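Local coordinates for protein dextranase (Pseudarthrobacter oxydans, PDB 6NZS) that catalyses the endohydrolysis of alpha-1,6-glucosidic linkages in dextran, as a member of glycoside hydrolase family 49, at residues G105-S110 with V128-V133. Numbering follows the deposited sequence.
Sequences GQTITS and VDADTV
Ile108 and Ala130 meet through their backbones: the amide N of Ile108 donates to Ala130 O at 2.8 Å, nearly straight (160° at the hydrogen) and in the plane of the carbonyl. Around that oxygen the packing is tight. Thr107 CA lies 3.2 Å from Ala130 O, a CA-H...O contact, and CG1 of Ile108 comes within 3.4 Å of Ala130 O. With chi1 at 51°, CG1 stands between its own backbone N and carbonyl carbon, beside the oxygen that the amide grips. The branched, wholly apolar side chain of Ile108 suits a buried place, while its amide supplies the polar link.

The accepting carbonyl is presented by a type I turn from Asp129 to Thr132, closed by Thr132 N to Asp129 O. Val128 and Asp129 both face Thr132, making a classic beta bulge at the hairpin end. Asp129 suits the first turn position because its OD1 reaches forward to accept from Asp131 N, though weakly at 3.4 Å.

Outward from the shared oxygen the contact is looser and faces solvent. The small methyl of Ala130 lets the turn carbonyl come up close, and exposed Thr107 sets CB and CG2 against that methyl, each 4.0 Å from Ala130 CB. Asp131 brings CB to within 4.0 Å of Gln106 O. Gln106 turns its amide end from the hairpin, and its OE1 bonds with Thr104 and Gln153.

The contact ties the loop between strands 96-102 and 114-117 to the hairpin of strands 125-129 and 132-137 at the surface of the Ig-like N-terminal domain. Strand 132-137 pairs antiparallel with 96-102, whereas inward Ile108 and Val133 both pack on Val114 of strand 114-117 and Phe150 of strand 144-150.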
loop_
_atom_site.group_PDB
_atom_site.type_symbol
_atom_site.label_atom_id
_atom_site.label_comp_id
_atom_site.label_asym_id
_atom_site.label_seq_id
_atom_site.Cartn_x
_atom_site.Cartn_y
_atom_site.Cartn_z
ATOM N N GLY A 105 15.180 -24.838 -4.466
ATOM C CA GLY A 105 16.390 -25.524 -4.861
ATOM C C GLY A 105 17.539 -24.603 -5.202
ATOM O O GLY A 105 18.672 -25.078 -5.361
ATOM N N GLN A 106 17.287 -23.306 -5.329
ATOM C CA GLN A 106 18.363 -22.352 -5.514
ATOM C C GLN A 106 19.138 -22.195 -4.214
ATOM O O GLN A 106 18.612 -22.409 -3.116
ATOM C CB GLN A 106 17.797 -20.996 -5.922
ATOM C CG GLN A 106 17.080 -21.009 -7.266
ATOM C CD GLN A 106 16.211 -19.791 -7.455
ATOM O OE1 GLN A 106 15.343 -19.516 -6.636
ATOM N NE2 GLN A 106 16.446 -19.045 -8.529
ATOM N N THR A 107 20.406 -21.820 -4.339
ATOM C CA THR A 107 21.264 -21.677 -3.175
ATOM C C THR A 107 21.891 -20.292 -3.144
ATOM O O THR A 107 21.907 -19.558 -4.139
ATOM C CB THR A 107 22.352 -22.750 -3.144
ATOM O OG1 THR A 107 23.092 -22.706 -4.364
ATOM C CG2 THR A 107 21.728 -24.133 -2.954
ATOM N N ILE A 108 22.404 -19.941 -1.966
ATOM C CA ILE A 108 23.102 -18.683 -1.752
ATOM C C ILE A 108 24.449 -18.995 -1.118
ATOM O O ILE A 108 24.634 -20.028 -0.472
ATOM C CB ILE A 108 22.309 -17.691 -0.875
ATOM C CG1 ILE A 108 21.843 -18.359 0.419
ATOM C CG2 ILE A 108 21.123 -17.136 -1.648
ATOM C CD1 ILE A 108 21.172 -17.403 1.389
ATOM N N THR A 109 25.394 -18.082 -1.314
ATOM C CA THR A 109 26.744 -18.281 -0.809
ATOM C C THR A 109 27.020 -17.541 0.496
ATOM O O THR A 109 27.994 -17.870 1.182
ATOM C CB THR A 109 27.780 -17.922 -1.886
ATOM O OG1 THR A 109 27.518 -16.614 -2.393
ATOM C CG2 THR A 109 27.710 -18.923 -3.038
ATOM N N SER A 110 26.179 -16.590 0.883
ATOM C CA SER A 110 26.426 -15.823 2.094
ATOM C C SER A 110 25.139 -15.133 2.500
ATOM O O SER A 110 24.201 -15.007 1.707
ATOM C CB SER A 110 27.514 -14.775 1.864
ATOM O OG SER A 110 27.028 -13.739 1.036
ATOM N N VAL A 128 22.784 -19.863 7.902
ATOM C CA VAL A 128 22.744 -21.190 8.511
ATOM C C VAL A 128 23.311 -22.226 7.551
ATOM O O VAL A 128 24.241 -22.974 7.881
ATOM C CB VAL A 128 21.308 -21.540 8.935
ATOM C CG1 VAL A 128 21.258 -22.946 9.524
ATOM C CG2 VAL A 128 20.764 -20.498 9.919
ATOM N N ASP A 129 22.747 -22.291 6.349
ATOM C CA ASP A 129 23.221 -23.184 5.301
ATOM C C ASP A 129 22.849 -22.558 3.961
ATOM O O ASP A 129 22.338 -21.436 3.905
ATOM C CB ASP A 129 22.692 -24.611 5.496
ATOM C CG ASP A 129 21.193 -24.653 5.700
ATOM O OD1 ASP A 129 20.466 -23.997 4.926
ATOM O OD2 ASP A 129 20.746 -25.319 6.665
ATOM N N ALA A 130 23.100 -23.285 2.875
ATOM C CA ALA A 130 23.047 -22.684 1.544
ATOM C C ALA A 130 21.647 -22.296 1.079
ATOM O O ALA A 130 21.531 -21.690 0.006
ATOM C CB ALA A 130 23.706 -23.604 0.519
ATOM N N ASP A 131 20.593 -22.611 1.831
ATOM C CA ASP A 131 19.269 -22.097 1.484
ATOM C C ASP A 131 18.552 -21.398 2.631
ATOM O O ASP A 131 17.369 -21.064 2.485
ATOM C CB ASP A 131 18.371 -23.165 0.839
ATOM C CG ASP A 131 18.156 -24.374 1.716
ATOM O OD1 ASP A 131 18.400 -24.315 2.941
ATOM O OD2 ASP A 131 17.713 -25.409 1.165
ATOM N N THR A 132 19.230 -21.133 3.749
ATOM C CA THR A 132 18.557 -20.617 4.936
ATOM C C THR A 132 19.362 -19.512 5.605
ATOM O O THR A 132 20.535 -19.708 5.945
ATOM C CB THR A 132 18.329 -21.742 5.952
ATOM O OG1 THR A 132 17.527 -22.774 5.360
ATOM C CG2 THR A 132 17.637 -21.204 7.200
ATOM N N VAL A 133 18.716 -18.369 5.835
ATOM C CA VAL A 133 19.297 -17.255 6.571
ATOM C C VAL A 133 18.516 -17.083 7.866
ATOM O O VAL A 133 17.316 -17.372 7.930
ATOM C CB VAL A 133 19.252 -15.965 5.717
ATOM C CG1 VAL A 133 17.798 -15.534 5.444
ATOM C CG2 VAL A 133 20.037 -14.840 6.359
#